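PDB 5OVS: BPH from Thiobacillus denitrificans, which is a homologue of the proteasome that assembles into a double ring of fourteen subunits and probably hydrolyses peptide bonds in proteins admitted to its inner cavity. Local coordinates for residues S139-Y143 against A170-E176; I113-R117 against M186-V192; L84-K89 against E105-M109. All blocks are in the same frame, centred on the assembly; numbering follows the deposited sequence.

The three contacts lie well apart in one subunit, their centres 25 to 28 Å from one another, and no two share a helix or strand. Contact 3 is the most buried: it ties helix 74-91 to the loop that leads into strand 111-115, through a histidine-centred polar network beside an apolar patch. Contact 2 takes up at the far end of that strand and is part core, part surface, passing from a methionine between the two sheets to exposed residues of the C-terminal tail. Contact 1, partly buried, joins helices 141-151 and 159-173 beside Thr1; there aromatic packing gives way to a serine, a glutamate and a water, and other subunits close in.

Contact 1 (S139-Y143 against A170-E176); sequences SGSPY and AAEFHDE
Tyr143 lays its ring across the last turn of helix 159-173, touching Ala170, Phe173 and His174 in turn. With chi1 at m, CB sits 3.7 Å from Ala170 CA, CE1 3.5 Å from Phe173 CB, and OH 3.7 Å from CD2 at the edge of the His174 ring; the tyrosine and histidine planes meet obliquely at 41°, with centroids 5.6 Å apart. Residues 170-173 are helical, and His174 N still donates to Ala170 O (2.8 Å) although His174 itself turns to an extended conformation. Opposite, Gly140 is the N-cap of helix 141-151. Gly140 CA lies 5.0 Å from Ala170 CA, and Gly140 O is 3.5 Å from Ala170 CB; a CB on Gly140 would collide with that methyl, so glycine and alanine suit this close approach.

Beyond the helix ends, Ser139, chi1 at p, donates from OG to Glu176 OE1 at 2.7 Å. A water donates to Ser139 OG (2.6 Å) and is hydrogen-bonded to His174 ND1 (2.8 Å). Thr1 lies alongside, with backbone hydrogen bonds to Gly140 and Glu176 and a weak hydrogen bond between Thr1 N and Ser139 OG. As in proteasome beta subunits, Thr1 is probably the N-terminal nucleophile. The serine hydroxyl thus gives its proton to the carboxylate while its oxygen accepts from the water, linking Glu176, Ser139 and His174 ND1 in one polar chain beside the amino terminus.

Contact 2 (I113-R117 against M186-V192); sequences IANPR and MELSPDV
Pro116 O receives the main hydrogen bond, from Ser189 N at 2.9 Å and a nearly straight 173°; Ser189 OG, with chi1 at p, adds a weak one to the same Pro116 O at 3.4 Å. Just before, Asn115 OD1 accepts from Arg117 N (2.8 Å), an Asx turn that helps strand 111-115 reverse toward strand 118-122. Proline fits this bend: its ring holds phi near -50°, and, having no amide hydrogen, it can hydrogen-bond to the tail through its backbone only as an acceptor, by its carbonyl. The Arg117 guanidinium forms salt bridges with Asp72 and Asp43, while Glu187 pairs with Arg11.

The closest backbone approach is Pro116 to Leu188, 4.7 Å between CA atoms, and Pro116 CA makes a CH···O contact with Glu187 O at 3.6 Å. Met186, extended in its backbone and with chi values p, t, p, curls toward residues 114-116: CE is 3.7 Å from Ala114 CB, and SD lies 3.5 Å from Asn115 CA and 3.7 Å from Pro116 CD. The small alanine leaves room for this flexible thioether. Farther out, residues 189-192 form a type I turn that brings Val192 CG1 to 3.9 Å from Arg117 O.

Strand 182-187 borders strand 11-16 in the four-stranded sheet, whereas 111-115 runs between 44-48 and 118-122 in the five-stranded one. Met186 and Ala114 both touch Ile12, and Met186 also Tyr45, so the contact closes one end of the interface between these two sheets.

Contact 3 (L84-K89 against E105-M109); sequences LHGALK and ESSRM
Both ring nitrogens of His85 are satisfied by the loop 105-109. With chi1 at t and chi2 at 77°, its ring reaches across from helix 74-91 so that NE2 donates to Glu105 OE1 (2.9 Å, 167°), while ND1 and Ser107 OG share a hydrogen bond of 2.8 Å. Histidine suits this place because it can bridge two polar groups at once. Ser106 O lies near the ring plane, 3.1 Å from His85 CE1. One helical turn on, Lys89 NZ closes a salt bridge on the same carboxylate, 2.9 Å from Glu105 OE1 and 3.0 Å from OE2. Arg126 is a further partner, bonded to Ser107 OG and Glu105 O.

The loop bends by an ST turn, Arg108 N donating to Ser106 OG (3.0 Å), with Arg108 at positive phi. His85 and Ser107 are nearest in the backbone, 6.2 Å between CA atoms. Away from the polar row, Met109 CE packs on Leu84 CD2 (3.6 Å) and Leu88 CD1 (3.9 Å).

Tyr93 of a neighbouring subunit meets the His85 ring edge-to-face. A His-carboxylate hydrogen bond and a salt bridge thus fasten the loop before strand 111-115 to an outer-layer helix of the αββα sandwich of proteasome-like Ntn hydrolases.

Contact 1 (S139-Y143 against A170-E176)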
loop_
_atom_site.group_PDB
_atom_site.type_symbol
_atom_site.label_atom_id
_atom_site.label_comp_id
_atom_site.label_asym_id
_atom_site.label_seq_id
_atom_site.Cartn_x
_atom_site.Cartn_y
_atom_site.Cartn_z
ATOM N N SER K 139 -11.304 29.188 3.333
ATOM C CA SER K 139 -11.573 28.571 2.034
ATOM C C SER K 139 -12.181 29.573 1.050
ATOM O O SER K 139 -12.074 29.392 -0.162
ATOM C CB SER K 139 -12.517 27.372 2.211
ATOM O OG SER K 139 -13.746 27.760 2.845
ATOM N N GLY K 140 -12.818 30.628 1.567
ATOM C CA GLY K 140 -13.366 31.684 0.713
ATOM C C GLY K 140 -12.462 32.846 0.315
ATOM O O GLY K 140 -12.937 33.778 -0.321
ATOM N N SER K 141 -11.172 32.801 0.666
ATOM C CA SER K 141 -10.238 33.905 0.354
ATOM C C SER K 141 -10.149 34.305 -1.102
ATOM O O SER K 141 -10.192 35.498 -1.395
ATOM C CB SER K 141 -8.826 33.647 0.874
ATOM O OG SER K 141 -8.589 32.276 1.033
ATOM N N PRO K 142 -10.022 33.321 -2.020
ATOM C CA PRO K 142 -9.772 33.727 -3.397
ATOM C C PRO K 142 -10.901 34.567 -3.947
ATOM O O PRO K 142 -10.657 35.597 -4.569
ATOM C CB PRO K 142 -9.606 32.400 -4.145
ATOM C CG PRO K 142 -10.141 31.344 -3.267
ATOM C CD PRO K 142 -10.106 31.855 -1.869
ATOM N N TYR K 143 -12.126 34.157 -3.670
ATOM C CA TYR K 143 -13.314 34.957 -3.986
ATOM C C TYR K 143 -13.276 36.337 -3.320
ATOM O O TYR K 143 -13.591 37.340 -3.966
ATOM C CB TYR K 143 -14.599 34.232 -3.535
ATOM C CG TYR K 143 -14.748 32.801 -3.991
ATOM C CD1 TYR K 143 -15.359 32.496 -5.212
ATOM C CD2 TYR K 143 -14.299 31.744 -3.201
ATOM C CE1 TYR K 143 -15.513 31.184 -5.638
ATOM C CE2 TYR K 143 -14.442 30.432 -3.625
ATOM C CZ TYR K 143 -15.052 30.165 -4.845
ATOM O OH TYR K 143 -15.195 28.881 -5.273
ATOM N N ALA K 170 -17.579 35.657 -1.337
ATOM C CA ALA K 170 -17.312 34.274 -0.947
ATOM C C ALA K 170 -18.607 33.535 -0.646
ATOM O O ALA K 170 -18.827 32.422 -1.140
ATOM C CB ALA K 170 -16.375 34.219 0.245
ATOM N N ALA K 171 -19.483 34.167 0.132
ATOM C CA ALA K 171 -20.770 33.555 0.455
ATOM C C ALA K 171 -21.601 33.275 -0.795
ATOM O O ALA K 171 -22.371 32.338 -0.831
ATOM C CB ALA K 171 -21.538 34.433 1.403
ATOM N N GLU K 172 -21.436 34.097 -1.818
ATOM C CA GLU K 172 -22.197 33.972 -3.047
ATOM C C GLU K 172 -21.788 32.709 -3.811
ATOM O O GLU K 172 -22.618 32.039 -4.400
ATOM C CB GLU K 172 -21.965 35.215 -3.906
ATOM C CG GLU K 172 -22.785 35.285 -5.180
ATOM C CD GLU K 172 -24.201 35.785 -4.949
ATOM O OE1 GLU K 172 -24.646 35.870 -3.784
ATOM O OE2 GLU K 172 -24.873 36.100 -5.943
ATOM N N PHE K 173 -20.502 32.382 -3.780
ATOM C CA PHE K 173 -19.977 31.319 -4.618
ATOM C C PHE K 173 -19.410 30.090 -3.925
ATOM O O PHE K 173 -19.145 29.095 -4.607
ATOM C CB PHE K 173 -18.929 31.904 -5.567
ATOM C CG PHE K 173 -19.512 32.818 -6.581
ATOM C CD1 PHE K 173 -20.242 32.306 -7.639
ATOM C CD2 PHE K 173 -19.374 34.186 -6.458
ATOM C CE1 PHE K 173 -20.810 33.148 -8.578
ATOM C CE2 PHE K 173 -19.917 35.039 -7.403
ATOM C CZ PHE K 173 -20.635 34.519 -8.467
ATOM N N HIS K 174 -19.241 30.126 -2.602
ATOM C CA HIS K 174 -18.623 28.994 -1.907
ATOM C C HIS K 174 -19.402 28.403 -0.729
ATOM O O HIS K 174 -19.809 29.114 0.202
ATOM C CB HIS K 174 -17.224 29.364 -1.442
ATOM C CG HIS K 174 -16.369 28.175 -1.166
ATOM N ND1 HIS K 174 -16.099 27.739 0.109
ATOM C CD2 HIS K 174 -15.764 27.301 -2.003
ATOM C CE1 HIS K 174 -15.344 26.657 0.049
ATOM N NE2 HIS K 174 -15.133 26.368 -1.223
ATOM N N ASP K 175 -19.528 27.077 -0.732
ATOM C CA ASP K 175 -20.453 26.405 0.185
ATOM C C ASP K 175 -20.028 26.404 1.667
ATOM O O ASP K 175 -20.815 26.001 2.533
ATOM C CB ASP K 175 -20.780 24.986 -0.304
ATOM C CG ASP K 175 -19.576 24.054 -0.305
ATOM O OD1 ASP K 175 -18.583 24.342 0.390
ATOM O OD2 ASP K 175 -19.639 23.005 -1.015
ATOM N N GLU K 176 -18.806 26.841 1.957
ATOM C CA GLU K 176 -18.335 26.922 3.333
ATOM C C GLU K 176 -18.479 28.321 3.951
ATOM O O GLU K 176 -18.094 28.528 5.088
ATOM C CB GLU K 176 -16.875 26.437 3.419
ATOM C CG GLU K 176 -16.698 24.994 2.965
ATOM C CD GLU K 176 -15.310 24.427 3.215
ATOM O OE1 GLU K 176 -14.339 25.195 3.363
ATOM O OE2 GLU K 176 -15.178 23.188 3.265
HETATM O O HOH W 1 -15.662 29.415 2.262
#

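Contact 2 (I113-R117 against M186-V192)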
loop_
_atom_site.group_PDB
_atom_site.type_symbol
_atom_site.label_atom_id
_atom_site.label_comp_id
_atom_site.label_asym_id
_atom_site.label_seq_id
_atom_site.Cartn_x
_atom_site.Cartn_y
_atom_site.Cartn_z
ATOM N N ILE K 113 -5.612 39.874 12.140
ATOM C CA ILE K 113 -5.563 40.670 13.370
ATOM C C ILE K 113 -5.612 42.147 13.007
ATOM O O ILE K 113 -4.684 42.665 12.392
ATOM C CB ILE K 113 -4.270 40.413 14.137
ATOM C CG1 ILE K 113 -4.215 38.952 14.559
ATOM C CG2 ILE K 113 -4.169 41.346 15.363
ATOM C CD1 ILE K 113 -2.842 38.506 14.979
ATOM N N ALA K 114 -6.702 42.807 13.380
ATOM C CA ALA K 114 -6.877 44.228 13.142
ATOM C C ALA K 114 -6.680 44.985 14.449
ATOM O O ALA K 114 -7.289 44.666 15.454
ATOM C CB ALA K 114 -8.264 44.495 12.599
ATOM N N ASN K 115 -5.816 45.989 14.438
ATOM C CA ASN K 115 -5.779 46.962 15.537
ATOM C C ASN K 115 -5.310 48.329 15.046
ATOM O O ASN K 115 -4.775 48.439 13.940
ATOM C CB ASN K 115 -4.940 46.442 16.712
ATOM C CG ASN K 115 -3.459 46.354 16.393
ATOM O OD1 ASN K 115 -2.785 47.364 16.191
ATOM N ND2 ASN K 115 -2.939 45.138 16.393
ATOM N N PRO K 116 -5.510 49.382 15.861
ATOM C CA PRO K 116 -5.144 50.707 15.385
ATOM C C PRO K 116 -3.747 50.813 14.759
ATOM O O PRO K 116 -3.545 51.649 13.874
ATOM C CB PRO K 116 -5.256 51.570 16.649
ATOM C CG PRO K 116 -6.347 50.921 17.426
ATOM C CD PRO K 116 -6.173 49.442 17.178
ATOM N N ARG K 117 -2.797 49.983 15.180
ATOM C CA ARG K 117 -1.437 50.118 14.669
ATOM C C ARG K 117 -1.130 49.316 13.395
ATOM O O ARG K 117 -0.004 49.330 12.926
ATOM C CB ARG K 117 -0.426 49.875 15.796
ATOM C CG ARG K 117 -0.470 51.025 16.811
ATOM C CD ARG K 117 -0.089 50.682 18.246
ATOM N NE ARG K 117 -0.782 49.529 18.839
ATOM C CZ ARG K 117 -2.064 49.495 19.208
ATOM N NH1 ARG K 117 -2.864 50.540 19.022
ATOM N NH2 ARG K 117 -2.552 48.386 19.751
ATOM N N MET K 186 -12.256 50.558 12.881
ATOM C CA MET K 186 -11.541 51.396 13.834
ATOM C C MET K 186 -10.636 52.375 13.109
ATOM O O MET K 186 -10.375 52.231 11.907
ATOM C CB MET K 186 -10.714 50.527 14.781
ATOM C CG MET K 186 -9.469 49.924 14.150
ATOM S SD MET K 186 -8.950 48.373 14.909
ATOM C CE MET K 186 -10.163 47.285 14.155
ATOM N N GLU K 187 -10.147 53.359 13.858
ATOM C CA GLU K 187 -9.282 54.388 13.304
ATOM C C GLU K 187 -7.828 53.894 13.266
ATOM O O GLU K 187 -7.364 53.220 14.188
ATOM C CB GLU K 187 -9.391 55.683 14.126
ATOM C CG GLU K 187 -10.814 56.183 14.371
ATOM C CD GLU K 187 -11.629 56.359 13.091
ATOM O OE1 GLU K 187 -11.742 57.505 12.596
ATOM O OE2 GLU K 187 -12.159 55.354 12.576
ATOM N N LEU K 188 -7.128 54.211 12.176
ATOM C CA LEU K 188 -5.695 54.001 12.085
ATOM C C LEU K 188 -5.053 54.996 13.035
ATOM O O LEU K 188 -5.366 56.185 12.995
ATOM C CB LEU K 188 -5.233 54.270 10.663
ATOM C CG LEU K 188 -3.750 54.122 10.341
ATOM C CD1 LEU K 188 -3.351 52.659 10.367
ATOM C CD2 LEU K 188 -3.436 54.734 8.981
ATOM N N SER K 189 -4.168 54.530 13.902
ATOM C CA SER K 189 -3.617 55.415 14.915
ATOM C C SER K 189 -2.654 56.393 14.248
ATOM O O SER K 189 -2.081 56.092 13.200
ATOM C CB SER K 189 -2.945 54.624 16.042
ATOM O OG SER K 189 -1.787 53.968 15.583
ATOM N N PRO K 190 -2.486 57.580 14.844
ATOM C CA PRO K 190 -1.673 58.612 14.209
ATOM C C PRO K 190 -0.165 58.402 14.282
ATOM O O PRO K 190 0.580 59.242 13.798
ATOM C CB PRO K 190 -2.059 59.877 14.978
ATOM C CG PRO K 190 -2.497 59.399 16.318
ATOM C CD PRO K 190 -3.119 58.052 16.090
ATOM N N ASP K 191 0.286 57.305 14.872
ATOM C CA ASP K 191 1.710 57.047 15.001
ATOM C C ASP K 191 2.233 56.107 13.916
ATOM O O ASP K 191 3.421 55.788 13.906
ATOM C CB ASP K 191 1.989 56.494 16.403
ATOM C CG ASP K 191 1.445 57.415 17.512
ATOM O OD1 ASP K 191 1.633 58.649 17.427
ATOM O OD2 ASP K 191 0.810 56.912 18.457
ATOM N N VAL K 192 1.346 55.671 13.014
ATOM C CA VAL K 192 1.711 54.832 11.856
ATOM C C VAL K 192 1.141 55.420 10.551
ATOM O O VAL K 192 0.707 56.572 10.483
ATOM C CB VAL K 192 1.237 53.350 12.027
ATOM C CG1 VAL K 192 1.648 52.789 13.387
ATOM C CG2 VAL K 192 -0.273 53.213 11.841
#

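Contact 3 (L84-K89 against E105-M109)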
loop_
_atom_site.group_PDB
_atom_site.type_symbol
_atom_site.label_atom_id
_atom_site.label_comp_id
_atom_site.label_asym_id
_atom_site.label_seq_id
_atom_site.Cartn_x
_atom_site.Cartn_y
_atom_site.Cartn_z
ATOM N N LEU K 84 1.577 30.434 21.873
ATOM C CA LEU K 84 0.236 29.859 21.733
ATOM C C LEU K 84 0.288 28.435 21.214
ATOM O O LEU K 84 -0.400 27.566 21.738
ATOM C CB LEU K 84 -0.632 30.692 20.786
ATOM C CG LEU K 84 -1.931 30.048 20.271
ATOM C CD1 LEU K 84 -2.892 29.785 21.412
ATOM C CD2 LEU K 84 -2.596 30.945 19.251
ATOM N N HIS K 85 1.103 28.195 20.185
ATOM C CA HIS K 85 1.150 26.875 19.556
ATOM C C HIS K 85 1.527 25.774 20.555
ATOM O O HIS K 85 0.988 24.656 20.503
ATOM C CB HIS K 85 2.125 26.854 18.381
ATOM C CG HIS K 85 2.156 25.544 17.671
ATOM N ND1 HIS K 85 1.167 25.153 16.799
ATOM C CD2 HIS K 85 3.026 24.509 17.749
ATOM C CE1 HIS K 85 1.436 23.939 16.356
ATOM N NE2 HIS K 85 2.562 23.527 16.912
ATOM N N GLY K 86 2.449 26.101 21.460
ATOM C CA GLY K 86 2.859 25.193 22.523
ATOM C C GLY K 86 1.738 24.916 23.500
ATOM O O GLY K 86 1.654 23.824 24.042
ATOM N N ALA K 87 0.882 25.908 23.722
ATOM C CA ALA K 87 -0.316 25.715 24.538
ATOM C C ALA K 87 -1.403 24.923 23.801
ATOM O O ALA K 87 -2.116 24.145 24.426
ATOM C CB ALA K 87 -0.857 27.055 25.010
ATOM N N LEU K 88 -1.538 25.116 22.488
ATOM C CA LEU K 88 -2.508 24.336 21.690
ATOM C C LEU K 88 -2.237 22.840 21.764
ATOM O O LEU K 88 -3.159 22.041 21.849
ATOM C CB LEU K 88 -2.501 24.761 20.224
ATOM C CG LEU K 88 -3.028 26.164 19.921
ATOM C CD1 LEU K 88 -2.787 26.528 18.466
ATOM C CD2 LEU K 88 -4.506 26.292 20.259
ATOM N N LYS K 89 -0.962 22.472 21.727
ATOM C CA LYS K 89 -0.567 21.077 21.851
ATOM C C LYS K 89 -0.716 20.577 23.278
ATOM O O LYS K 89 -1.213 19.480 23.503
ATOM C CB LYS K 89 0.879 20.905 21.430
ATOM C CG LYS K 89 1.102 21.167 19.960
ATOM C CD LYS K 89 2.578 21.137 19.633
ATOM C CE LYS K 89 3.125 19.714 19.628
ATOM N NZ LYS K 89 4.586 19.728 19.349
ATOM N N GLU K 105 5.281 22.716 12.146
ATOM C CA GLU K 105 4.000 22.237 12.650
ATOM C C GLU K 105 2.933 23.271 12.315
ATOM O O GLU K 105 3.158 24.474 12.440
ATOM C CB GLU K 105 4.048 21.976 14.161
ATOM C CG GLU K 105 4.776 20.694 14.560
ATOM C CD GLU K 105 4.843 20.482 16.073
ATOM O OE1 GLU K 105 4.026 21.074 16.802
ATOM O OE2 GLU K 105 5.714 19.713 16.548
ATOM N N SER K 106 1.788 22.794 11.845
ATOM C CA SER K 106 0.632 23.644 11.613
ATOM C C SER K 106 -0.057 23.944 12.947
ATOM O O SER K 106 -0.139 23.082 13.820
ATOM C CB SER K 106 -0.345 22.936 10.665
ATOM O OG SER K 106 -1.378 23.808 10.235
ATOM N N SER K 107 -0.543 25.168 13.106
ATOM C CA SER K 107 -1.491 25.468 14.171
ATOM C C SER K 107 -2.937 25.229 13.699
ATOM O O SER K 107 -3.877 25.388 14.474
ATOM C CB SER K 107 -1.288 26.894 14.687
ATOM O OG SER K 107 0.046 27.075 15.151
ATOM N N ARG K 108 -3.098 24.847 12.431
ATOM C CA ARG K 108 -4.386 24.486 11.833
ATOM C C ARG K 108 -5.390 25.627 11.685
ATOM O O ARG K 108 -6.543 25.385 11.315
ATOM C CB ARG K 108 -5.052 23.337 12.596
ATOM C CG ARG K 108 -4.164 22.128 12.806
ATOM C CD ARG K 108 -3.760 21.477 11.502
ATOM N NE ARG K 108 -3.324 20.109 11.769
ATOM C CZ ARG K 108 -4.029 19.003 11.510
ATOM N NH1 ARG K 108 -5.226 19.062 10.923
ATOM N NH2 ARG K 108 -3.517 17.812 11.818
ATOM N N MET K 109 -4.972 26.860 11.943
ATOM C CA MET K 109 -5.842 27.990 11.732
ATOM C C MET K 109 -5.063 29.110 11.078
ATOM O O MET K 109 -3.856 29.235 11.248
ATOM C CB MET K 109 -6.451 28.450 13.050
ATOM C CG MET K 109 -5.444 28.551 14.163
ATOM S SD MET K 109 -6.032 29.509 15.555
ATOM C CE MET K 109 -4.569 29.456 16.577
#